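Local coordinates for N-terminal acetyltransferase B complex subunit MDM20 (Candida albicans, PDB 5K04), which serves as the non-catalytic auxiliary subunit of the NatB N-terminal acetyltransferase complex, wrapping around and probably supporting its catalytic partner NAT3, at the interface of chains A and B. Residues are numbered along the deposited sequence; one frame, centred on the assembly and turned at random. Chains: chain A, Uncharacterized protein; chain B, N-terminal acetyltransferase B complex subunit NAT3.

Contact 1: the interface of chains A and B. Residues chain A 409, 413, 435, 437, 441, 445, 554; chain B 16-17, 20, 82.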
loop_
_atom_site.group_PDB
_atom_site.type_symbol
_atom_site.label_atom_id
_atom_site.label_comp_id
_atom_site.label_asym_id
_atom_site.label_seq_id
_atom_site.Cartn_x
_atom_site.Cartn_y
_atom_site.Cartn_z
ATOM N N TYR A 409 -17.521 -5.103 -4.463
ATOM C CA TYR A 409 -16.403 -4.233 -4.790
ATOM C C TYR A 409 -15.729 -4.648 -6.094
ATOM O O TYR A 409 -15.257 -3.784 -6.843
ATOM C CB TYR A 409 -15.406 -4.200 -3.623
ATOM C CG TYR A 409 -14.587 -5.456 -3.416
ATOM C CD1 TYR A 409 -13.482 -5.735 -4.213
ATOM C CD2 TYR A 409 -14.893 -6.354 -2.403
ATOM C CE1 TYR A 409 -12.717 -6.882 -4.021
ATOM C CE2 TYR A 409 -14.129 -7.525 -2.213
ATOM C CZ TYR A 409 -13.051 -7.782 -3.022
ATOM O OH TYR A 409 -12.278 -8.914 -2.827
ATOM N N LEU A 413 -14.735 -2.095 -8.994
ATOM C CA LEU A 413 -13.391 -1.850 -9.513
ATOM C C LEU A 413 -13.374 -1.993 -11.023
ATOM O O LEU A 413 -12.770 -1.175 -11.726
ATOM C CB LEU A 413 -12.386 -2.813 -8.878
ATOM C CG LEU A 413 -12.193 -2.687 -7.366
ATOM C CD1 LEU A 413 -11.226 -3.736 -6.869
ATOM C CD2 LEU A 413 -11.704 -1.327 -7.024
ATOM N N LEU A 435 -16.860 3.371 -2.341
ATOM C CA LEU A 435 -16.120 2.270 -1.734
ATOM C C LEU A 435 -15.467 2.668 -0.415
ATOM O O LEU A 435 -14.881 1.809 0.262
ATOM C CB LEU A 435 -15.060 1.757 -2.709
ATOM C CG LEU A 435 -15.565 0.786 -3.786
ATOM C CD1 LEU A 435 -14.528 0.586 -4.880
ATOM C CD2 LEU A 435 -15.926 -0.551 -3.167
ATOM N N ILE A 437 -12.824 4.251 0.241
ATOM C CA ILE A 437 -11.367 4.226 0.252
ATOM C C ILE A 437 -10.863 5.312 1.180
ATOM O O ILE A 437 -11.237 6.484 1.055
ATOM C CB ILE A 437 -10.804 4.444 -1.167
ATOM C CG1 ILE A 437 -11.289 3.377 -2.138
ATOM C CG2 ILE A 437 -9.295 4.454 -1.146
ATOM C CD1 ILE A 437 -11.182 2.057 -1.564
ATOM N N GLN A 441 -5.467 2.666 1.715
ATOM C CA GLN A 441 -6.080 2.238 0.460
ATOM C C GLN A 441 -5.839 3.245 -0.665
ATOM O O GLN A 441 -5.809 2.858 -1.836
ATOM C CB GLN A 441 -7.571 2.004 0.665
ATOM C CG GLN A 441 -7.892 0.956 1.721
ATOM C CD GLN A 441 -9.376 0.670 1.792
ATOM O OE1 GLN A 441 -10.179 1.568 2.041
ATOM N NE2 GLN A 441 -9.753 -0.577 1.535
ATOM N N LEU A 445 -4.848 2.099 -4.337
ATOM C CA LEU A 445 -5.992 2.159 -5.259
ATOM C C LEU A 445 -6.122 3.471 -6.033
ATOM O O LEU A 445 -6.944 3.557 -6.955
ATOM C CB LEU A 445 -7.297 1.908 -4.477
ATOM C CG LEU A 445 -7.328 0.501 -3.857
ATOM C CD1 LEU A 445 -8.555 0.300 -2.974
ATOM C CD2 LEU A 445 -7.240 -0.582 -4.969
ATOM N N SER A 554 -6.923 -7.165 -6.583
ATOM C CA SER A 554 -8.189 -7.348 -5.873
ATOM C C SER A 554 -9.363 -7.553 -6.821
ATOM O O SER A 554 -10.289 -8.300 -6.497
ATOM C CB SER A 554 -8.444 -6.158 -4.948
ATOM O OG SER A 554 -7.443 -6.109 -3.947
ATOM N N ASN B 16 -6.879 -5.368 0.636
ATOM C CA ASN B 16 -8.076 -4.780 0.039
ATOM C C ASN B 16 -9.194 -5.794 -0.217
ATOM O O ASN B 16 -10.366 -5.423 -0.034
ATOM C CB ASN B 16 -7.687 -4.022 -1.233
ATOM C CG ASN B 16 -6.910 -2.742 -0.928
ATOM O OD1 ASN B 16 -7.024 -2.175 0.166
ATOM N ND2 ASN B 16 -6.123 -2.282 -1.895
ATOM N N PRO B 17 -8.930 -7.057 -0.588
ATOM C CA PRO B 17 -10.046 -8.011 -0.730
ATOM C C PRO B 17 -10.886 -8.122 0.533
ATOM O O PRO B 17 -12.110 -8.307 0.468
ATOM C CB PRO B 17 -9.336 -9.334 -1.051
ATOM C CG PRO B 17 -8.063 -8.929 -1.678
ATOM C CD PRO B 17 -7.640 -7.669 -0.984
ATOM N N LEU B 20 -12.070 -3.888 1.576
ATOM C CA LEU B 20 -13.027 -3.222 0.704
ATOM C C LEU B 20 -14.455 -3.660 0.986
ATOM O O LEU B 20 -15.386 -3.092 0.400
ATOM C CB LEU B 20 -12.698 -3.477 -0.772
ATOM C CG LEU B 20 -11.506 -2.704 -1.342
ATOM C CD1 LEU B 20 -11.130 -3.163 -2.775
ATOM C CD2 LEU B 20 -11.808 -1.219 -1.326
ATOM N N ASP B 82 -14.752 -12.698 1.689
ATOM C CA ASP B 82 -16.020 -13.277 1.223
ATOM C C ASP B 82 -15.875 -14.723 0.745
ATOM O O ASP B 82 -16.763 -15.550 0.978
ATOM C CB ASP B 82 -16.600 -12.407 0.100
ATOM C CG ASP B 82 -15.615 -12.182 -1.041
ATOM O OD1 ASP B 82 -14.510 -12.767 -1.007
ATOM O OD2 ASP B 82 -15.944 -11.408 -1.970
HETATM O O HOH W 1 -16.001 -0.584 1.227
#
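The phenol ring of A:Tyr409 carries B:Leu20 on one face, with the leucine CB 3.8 Å from ring atom CG and displaced toward the rim; the two side chains cross at about a right angle. At the far end of the ring the hydroxyl OH comes to 3.2 Å from B:Pro17 CA, and the phenol thus spans from B:Leu20 to the first turn of helix 16-19. A:Tyr409 reaches this place with CG between its backbone N and carbonyl carbon (chi1 72°). The other flat groups, the amides of A:Gln441 and B:Asn16, slide past each other with planes 58° apart, and A:Gln441 NE2 gives a weak hydrogen bond of 3.4 Å to B:Asn16 OD1. The opposite branch of that asparagine, ND2, meets the tip of A:Leu445, 3.6 Å from its CG. B:Leu20 is the plug of this largely apolar pocket of MDM20. Its CD1 points at A:Leu413 CD1, tip to tip, while CD2 packs tightly against A:Ile437 CD1 at 3.3 Å and also approaches A:Leu445 CD1. The backbone behind the plug is tied by water 1, which lies 2.8 Å from A:Leu435 O and 2.7 Å from B:Leu20 O.

Contact 2: the interface of chains A and B. Residues chain A 213-214, 217, 247, 249; chain B 4-6.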
loop_
_atom_site.group_PDB
_atom_site.type_symbol
_atom_site.label_atom_id
_atom_site.label_comp_id
_atom_site.label_asym_id
_atom_site.label_seq_id
_atom_site.Cartn_x
_atom_site.Cartn_y
_atom_site.Cartn_z
ATOM N N LEU A 213 3.166 -17.180 19.058
ATOM C CA LEU A 213 2.961 -17.789 17.744
ATOM C C LEU A 213 4.199 -17.622 16.869
ATOM O O LEU A 213 4.617 -18.559 16.190
ATOM C CB LEU A 213 1.729 -17.177 17.057
ATOM C CG LEU A 213 1.345 -17.874 15.742
ATOM C CD1 LEU A 213 1.182 -19.395 15.947
ATOM C CD2 LEU A 213 0.085 -17.290 15.135
ATOM N N GLU A 214 4.814 -16.437 16.901
ATOM C CA GLU A 214 6.003 -16.170 16.093
ATOM C C GLU A 214 7.088 -17.218 16.333
ATOM O O GLU A 214 7.681 -17.747 15.387
ATOM C CB GLU A 214 6.517 -14.760 16.417
ATOM C CG GLU A 214 7.732 -14.309 15.646
ATOM C CD GLU A 214 7.426 -13.830 14.218
ATOM O OE1 GLU A 214 6.367 -13.208 13.984
ATOM O OE2 GLU A 214 8.269 -14.084 13.331
ATOM N N LEU A 217 6.104 -20.982 15.338
ATOM C CA LEU A 217 6.294 -21.216 13.910
ATOM C C LEU A 217 7.768 -21.371 13.585
ATOM O O LEU A 217 8.155 -22.251 12.810
ATOM C CB LEU A 217 5.680 -20.074 13.105
ATOM C CG LEU A 217 4.152 -19.964 13.217
ATOM C CD1 LEU A 217 3.595 -18.716 12.490
ATOM C CD2 LEU A 217 3.466 -21.222 12.732
ATOM N N ASP A 247 -4.600 -25.909 12.675
ATOM C CA ASP A 247 -3.784 -25.074 11.802
ATOM C C ASP A 247 -3.269 -25.926 10.647
ATOM O O ASP A 247 -2.532 -26.897 10.868
ATOM C CB ASP A 247 -2.635 -24.477 12.612
ATOM C CG ASP A 247 -1.878 -23.434 11.867
ATOM O OD1 ASP A 247 -2.436 -22.337 11.646
ATOM O OD2 ASP A 247 -0.703 -23.708 11.547
ATOM N N ASP A 249 -1.075 -25.585 8.149
ATOM C CA ASP A 249 0.373 -25.724 8.039
ATOM C C ASP A 249 0.920 -26.667 9.109
ATOM O O ASP A 249 1.821 -27.471 8.842
ATOM C CB ASP A 249 1.034 -24.349 8.137
ATOM C CG ASP A 249 0.778 -23.481 6.912
ATOM O OD1 ASP A 249 0.109 -23.950 5.971
ATOM O OD2 ASP A 249 1.256 -22.326 6.888
ATOM N N ILE B 4 -2.941 -19.829 10.835
ATOM C CA ILE B 4 -2.921 -18.552 11.528
ATOM C C ILE B 4 -1.481 -18.080 11.643
ATOM O O ILE B 4 -0.586 -18.855 12.014
ATOM C CB ILE B 4 -3.614 -18.658 12.896
ATOM C CG1 ILE B 4 -5.129 -18.754 12.666
ATOM C CG2 ILE B 4 -3.316 -17.447 13.746
ATOM C CD1 ILE B 4 -5.937 -19.015 13.915
ATOM N N LYS B 5 -1.261 -16.809 11.305
ATOM C CA LYS B 5 0.045 -16.171 11.304
ATOM C C LYS B 5 -0.025 -14.812 11.992
ATOM O O LYS B 5 -1.072 -14.153 12.003
ATOM C CB LYS B 5 0.607 -15.974 9.886
ATOM C CG LYS B 5 0.611 -17.197 8.972
ATOM C CD LYS B 5 1.495 -18.334 9.459
ATOM C CE LYS B 5 1.280 -19.553 8.559
ATOM N NZ LYS B 5 1.927 -20.818 9.071
ATOM N N PRO B 6 1.089 -14.368 12.567
ATOM C CA PRO B 6 1.127 -13.028 13.134
ATOM C C PRO B 6 0.979 -11.990 12.044
ATOM O O PRO B 6 1.524 -12.128 10.942
ATOM C CB PRO B 6 2.508 -12.951 13.787
ATOM C CG PRO B 6 2.922 -14.375 13.973
ATOM C CD PRO B 6 2.349 -15.098 12.792
HETATM O O HOH W 2 0.564 -21.429 10.999
#
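Strand 3-6, at the N-terminal end of the GNAT-family subunit NAT3, docks against two helix starts of MDM20 through B:Ile4, B:Lys5 and B:Pro6. The backbone N of B:Ile4 donates a 2.7 Å hydrogen bond to A:Asp247 OD1, arriving nearly along the carboxylate C-O axis with 154° at the hydrogen. B:Lys5 bends at chi2 (-64°), and its outer chain then runs extended to A:Asp249. On the way its CD passes 3.7 Å from A:Leu217 CD1, an apolar cover for the aliphatic stretch. The terminal NZ forms a salt bridge of 2.7 Å with A:Asp249 OD2, on the anti side of this oxygen and 19° out of the carboxylate plane. Water 2 links A:Asp247 OD2, at 2.7 Å, with B:Ile4 O; its close approach to B:Lys5 NZ is doubtful. Alongside, A:Leu213 CD2 reaches B:Ile4 CG2 at 3.7 Å, crossing at about a right angle, and B:Pro6 CD points at A:Leu217 CD1. The pyrrolidine CG lies 3.6 Å from A:Glu214 OE1. In the fold, A:Leu213 and A:Glu214 begin helix 213-225, whereas A:Asp247 and A:Asp249 sit around the start of helix 248-260, whose N-terminal end may help stabilise their charge.

Contact 3: the interface of chains A and B. Residues chain A 439-440, 472, 475, 498, 502; chain B 12-13, 26-27, 29.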
loop_
_atom_site.group_PDB
_atom_site.type_symbol
_atom_site.label_atom_id
_atom_site.label_comp_id
_atom_site.label_asym_id
_atom_site.label_seq_id
_atom_site.Cartn_x
_atom_site.Cartn_y
_atom_site.Cartn_z
ATOM N N MET A 439 -7.181 6.415 3.767
ATOM C CA MET A 439 -5.857 6.155 4.329
ATOM C C MET A 439 -5.070 5.234 3.386
ATOM O O MET A 439 -4.965 5.531 2.188
ATOM C CB MET A 439 -6.047 5.665 5.768
ATOM C CG MET A 439 -6.380 6.857 6.754
ATOM S SD MET A 439 -5.069 8.092 6.679
ATOM C CE MET A 439 -5.903 9.493 7.355
ATOM N N THR A 440 -4.504 4.129 3.875
ATOM C CA THR A 440 -3.549 3.357 3.092
ATOM C C THR A 440 -4.145 2.831 1.782
ATOM O O THR A 440 -3.412 2.619 0.806
ATOM C CB THR A 440 -3.016 2.217 3.956
ATOM O OG1 THR A 440 -2.423 2.780 5.128
ATOM C CG2 THR A 440 -1.980 1.353 3.186
ATOM N N SER A 472 0.189 9.643 7.350
ATOM C CA SER A 472 0.855 8.348 7.434
ATOM C C SER A 472 2.345 8.506 7.719
ATOM O O SER A 472 2.904 7.779 8.550
ATOM C CB SER A 472 0.624 7.573 6.134
ATOM O OG SER A 472 1.321 6.340 6.153
ATOM N N GLU A 475 2.598 9.265 11.361
ATOM C CA GLU A 475 2.162 8.161 12.207
ATOM C C GLU A 475 3.177 7.012 12.201
ATOM O O GLU A 475 3.479 6.441 13.258
ATOM C CB GLU A 475 0.768 7.690 11.775
ATOM C CG GLU A 475 -0.349 8.695 12.133
ATOM C CD GLU A 475 -1.769 8.236 11.737
ATOM O OE1 GLU A 475 -1.917 7.341 10.868
ATOM O OE2 GLU A 475 -2.735 8.774 12.317
ATOM N N PHE A 498 7.468 -0.577 5.947
ATOM C CA PHE A 498 6.262 0.166 5.598
ATOM C C PHE A 498 6.602 1.620 5.306
ATOM O O PHE A 498 6.224 2.165 4.264
ATOM C CB PHE A 498 5.245 0.069 6.741
ATOM C CG PHE A 498 3.864 0.574 6.383
ATOM C CD1 PHE A 498 3.521 1.898 6.579
ATOM C CD2 PHE A 498 2.906 -0.280 5.862
ATOM C CE1 PHE A 498 2.252 2.364 6.250
ATOM C CE2 PHE A 498 1.629 0.181 5.524
ATOM C CZ PHE A 498 1.301 1.498 5.722
ATOM N N MET A 502 6.596 3.800 1.610
ATOM C CA MET A 502 5.672 4.928 1.545
ATOM C C MET A 502 6.364 6.243 1.214
ATOM O O MET A 502 5.702 7.192 0.784
ATOM C CB MET A 502 4.928 5.068 2.886
ATOM C CG MET A 502 3.707 4.163 3.041
ATOM S SD MET A 502 2.452 4.370 1.809
ATOM C CE MET A 502 1.064 3.912 2.783
ATOM N N LEU B 12 -0.969 -4.677 5.385
ATOM C CA LEU B 12 -1.942 -3.640 5.034
ATOM C C LEU B 12 -1.990 -3.382 3.531
ATOM O O LEU B 12 -3.015 -2.932 3.009
ATOM C CB LEU B 12 -1.611 -2.342 5.765
ATOM C CG LEU B 12 -1.975 -2.346 7.249
ATOM C CD1 LEU B 12 -1.610 -1.024 7.918
ATOM C CD2 LEU B 12 -3.452 -2.645 7.407
ATOM N N PHE B 13 -0.886 -3.634 2.823
ATOM C CA PHE B 13 -0.835 -3.375 1.389
ATOM C C PHE B 13 -1.597 -4.421 0.580
ATOM O O PHE B 13 -1.874 -4.191 -0.605
ATOM C CB PHE B 13 0.620 -3.329 0.915
ATOM C CG PHE B 13 1.404 -2.125 1.408
ATOM C CD1 PHE B 13 0.981 -0.828 1.127
ATOM C CD2 PHE B 13 2.589 -2.293 2.116
ATOM C CE1 PHE B 13 1.723 0.279 1.554
ATOM C CE2 PHE B 13 3.331 -1.197 2.548
ATOM C CZ PHE B 13 2.902 0.093 2.269
ATOM N N ASN B 26 -11.161 0.718 7.273
ATOM C CA ASN B 26 -9.718 0.750 7.091
ATOM C C ASN B 26 -9.194 1.892 7.944
ATOM O O ASN B 26 -9.430 3.067 7.642
ATOM C CB ASN B 26 -9.305 0.889 5.630
ATOM C CG ASN B 26 -7.801 0.712 5.454
ATOM O OD1 ASN B 26 -7.308 -0.408 5.377
ATOM N ND2 ASN B 26 -7.065 1.823 5.436
ATOM N N PHE B 27 -8.515 1.532 9.029
ATOM C CA PHE B 27 -8.117 2.481 10.053
ATOM C C PHE B 27 -6.855 3.230 9.638
ATOM O O PHE B 27 -6.195 2.913 8.643
ATOM C CB PHE B 27 -7.886 1.764 11.391
ATOM C CG PHE B 27 -9.084 1.003 11.894
ATOM C CD1 PHE B 27 -10.256 1.668 12.239
ATOM C CD2 PHE B 27 -9.034 -0.372 12.033
ATOM C CE1 PHE B 27 -11.368 0.973 12.702
ATOM C CE2 PHE B 27 -10.141 -1.081 12.482
ATOM C CZ PHE B 27 -11.308 -0.408 12.827
ATOM N N VAL B 29 -2.984 4.224 9.890
ATOM C CA VAL B 29 -1.703 3.581 10.180
ATOM C C VAL B 29 -1.444 3.512 11.686
ATOM O O VAL B 29 -1.011 2.477 12.215
ATOM C CB VAL B 29 -0.593 4.338 9.430
ATOM C CG1 VAL B 29 0.810 3.944 9.897
ATOM C CG2 VAL B 29 -0.764 4.125 7.931
HETATM O O HOH W 3 -3.027 7.032 8.667
#
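This apolar, water-assisted heterodimer interface probably helps hold NAT3 in place within the NatB complex: B:Phe13 and B:Val29 of the GNAT-family catalytic subunit seat against helices 440-445, 456-485 and 489-503 of the MDM20/NAA25-family subunit. The two aromatic rings, A:Phe498 and B:Phe13, lie nearly parallel, their planes about 18° apart, but are offset and overlap by their rims: CD2 of A:Phe498 is 3.5 Å from CE2 of B:Phe13. The A:Phe498 side chain projects with CG anti to its backbone N (chi1 -169°), which sends the ring between B:Phe13 and B:Val29. Its edge is met in plane by the hydroxyl OG1 of A:Thr440 from its own chain, and its CE1 lies 3.9 Å from B:Val29 CG2. That methyl group also touches two hydroxyls, A:Thr440 OG1 at 3.5 Å and A:Ser472 OG at 3.5 Å. Beside B:Phe13, A:Met502 slides past in the opposite direction, with its terminal CE 3.9 Å from ring atom CE1. Polar bridging goes through water 3, which lies 2.5 Å from A:Glu475 OE1 and 3.1 Å from B:Val29 N (145° at the hydrogen). B:Val29 opens helix 29-38, and the nearby carboxylate may complement the positive end of that helix's dipole.

Contact 4: the interface of chains A and B. Residues chain A 277, 308-310; chain B 83-84, 86-87.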
loop_
_atom_site.group_PDB
_atom_site.type_symbol
_atom_site.label_atom_id
_atom_site.label_comp_id
_atom_site.label_asym_id
_atom_site.label_seq_id
_atom_site.Cartn_x
_atom_site.Cartn_y
_atom_site.Cartn_z
ATOM N N ARG A 277 -12.886 -28.783 7.818
ATOM C CA ARG A 277 -12.319 -28.371 6.538
ATOM C C ARG A 277 -10.853 -28.774 6.434
ATOM O O ARG A 277 -10.448 -29.447 5.479
ATOM C CB ARG A 277 -12.483 -26.859 6.361
ATOM C CG ARG A 277 -11.719 -26.250 5.177
ATOM C CD ARG A 277 -12.408 -24.980 4.648
ATOM N NE ARG A 277 -11.572 -24.291 3.665
ATOM C CZ ARG A 277 -10.624 -23.403 3.970
ATOM N NH1 ARG A 277 -10.394 -23.092 5.235
ATOM N NH2 ARG A 277 -9.895 -22.833 3.017
ATOM N N LYS A 308 -20.082 -24.291 -0.201
ATOM C CA LYS A 308 -19.225 -23.233 0.323
ATOM C C LYS A 308 -18.405 -22.618 -0.803
ATOM O O LYS A 308 -17.857 -23.326 -1.656
ATOM C CB LYS A 308 -18.291 -23.760 1.417
ATOM C CG LYS A 308 -19.019 -24.576 2.494
ATOM C CD LYS A 308 -20.048 -23.753 3.269
ATOM C CE LYS A 308 -20.583 -24.545 4.465
ATOM N NZ LYS A 308 -21.459 -23.751 5.384
ATOM N N LEU A 309 -18.309 -21.293 -0.788
ATOM C CA LEU A 309 -17.603 -20.605 -1.854
ATOM C C LEU A 309 -16.115 -20.960 -1.887
ATOM O O LEU A 309 -15.453 -20.730 -2.904
ATOM C CB LEU A 309 -17.835 -19.104 -1.686
ATOM C CG LEU A 309 -17.726 -18.207 -2.917
ATOM C CD1 LEU A 309 -18.737 -18.603 -3.997
ATOM C CD2 LEU A 309 -17.917 -16.764 -2.504
ATOM N N CYS A 310 -15.591 -21.553 -0.810
ATOM C CA CYS A 310 -14.187 -21.948 -0.752
ATOM C C CYS A 310 -13.863 -23.161 -1.621
ATOM O O CYS A 310 -12.694 -23.316 -1.998
ATOM C CB CYS A 310 -13.768 -22.236 0.700
ATOM S SG CYS A 310 -14.502 -23.635 1.525
ATOM N N GLN B 83 -14.766 -15.047 0.063
ATOM C CA GLN B 83 -14.589 -16.399 -0.468
ATOM C C GLN B 83 -14.550 -17.439 0.642
ATOM O O GLN B 83 -14.877 -18.608 0.408
ATOM C CB GLN B 83 -13.304 -16.491 -1.301
ATOM C CG GLN B 83 -13.139 -15.423 -2.379
ATOM C CD GLN B 83 -14.064 -15.625 -3.580
ATOM O OE1 GLN B 83 -14.196 -16.733 -4.103
ATOM N NE2 GLN B 83 -14.704 -14.544 -4.023
ATOM N N TYR B 84 -14.162 -17.036 1.856
ATOM C CA TYR B 84 -13.923 -17.974 2.951
ATOM C C TYR B 84 -14.911 -17.791 4.105
ATOM O O TYR B 84 -14.594 -18.085 5.257
ATOM C CB TYR B 84 -12.471 -17.855 3.420
ATOM C CG TYR B 84 -11.490 -18.186 2.299
ATOM C CD1 TYR B 84 -11.257 -19.504 1.930
ATOM C CD2 TYR B 84 -10.826 -17.196 1.590
ATOM C CE1 TYR B 84 -10.399 -19.832 0.903
ATOM C CE2 TYR B 84 -9.948 -17.525 0.546
ATOM C CZ TYR B 84 -9.749 -18.852 0.211
ATOM O OH TYR B 84 -8.900 -19.212 -0.800
ATOM N N ARG B 86 -18.785 -18.548 5.995
ATOM C CA ARG B 86 -19.722 -19.647 6.302
ATOM C C ARG B 86 -19.029 -20.998 6.464
ATOM O O ARG B 86 -19.644 -22.041 6.230
ATOM C CB ARG B 86 -20.839 -19.770 5.256
ATOM C CG ARG B 86 -21.625 -18.510 5.023
ATOM C CD ARG B 86 -21.932 -17.775 6.320
ATOM N NE ARG B 86 -22.779 -18.531 7.244
ATOM C CZ ARG B 86 -24.110 -18.489 7.250
ATOM N NH1 ARG B 86 -24.751 -17.736 6.359
ATOM N NH2 ARG B 86 -24.798 -19.205 8.145
ATOM N N ILE B 87 -17.761 -20.995 6.882
ATOM C CA ILE B 87 -17.043 -22.230 7.191
ATOM C C ILE B 87 -16.382 -22.112 8.562
ATOM O O ILE B 87 -15.452 -22.865 8.874
ATOM C CB ILE B 87 -15.996 -22.572 6.108
ATOM C CG1 ILE B 87 -15.002 -21.415 5.942
ATOM C CG2 ILE B 87 -16.683 -22.906 4.765
ATOM C CD1 ILE B 87 -13.875 -21.714 4.973
#
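A:Lys308 runs along B:Ile87 and ends on the backbone of B:Arg86. Its CB lies 3.8 Å from the methyl CG2 of B:Ile87, and CG keeps beside the same methyl at 3.7 Å, the two side chains sliding past each other in opposite directions. A bend at chi2 (-63°) turns the chain toward the carbonyl: CD comes to 3.4 Å from B:Arg86 O, CE draws nearer still, and the ammonium NZ gives a hydrogen bond of 2.6 Å to B:Arg86 O, almost straight off the carbonyl oxygen, with a C=O...N angle of 163°. This lysine thereby grips the main chain of the Q/R-x-x-G-x-G/A loop, the GNAT acetyl-CoA-binding motif to which B:Arg86 and B:Ile87 belong. B:Arg86 itself contributes to the CoA site, and the lysine bond may steady the loop there. The other branch of B:Ile87 turns to A:Arg277: CD1 packs 3.6 Å from the arginine CD and covers one face of the guanidinium, offset toward its rim. A:Cys310 lies between these groups, with SG 4.0 Å from both B:Ile87 CG2 and CD1, and CB toward the ring of B:Tyr84. A:Leu309 crosses B:Gln83 obliquely, with its CD2 3.9 Å from B:Gln83 CA.

The four contacts are spread along the embrace of NAT3 by MDM20. Contacts 1 and 3 are neighbours, their C-alpha centres about 14 Å apart, and share helix 440-445 of chain A, which faces adjoining N-terminal segments of chain B. Contact 4, about 20 Å from contact 1, shares with it the 3-10 helix 82-84 of NAT3. Contact 2 is about 20 Å from contact 4 and 23 Å from contact 3, while contacts 3 and 4 are separated by about 28 Å. Salt-bridged, water-bridged and apolar patches thus hold the catalytic subunit from several sides, probably fixing its orientation and supporting its CoA-binding loop.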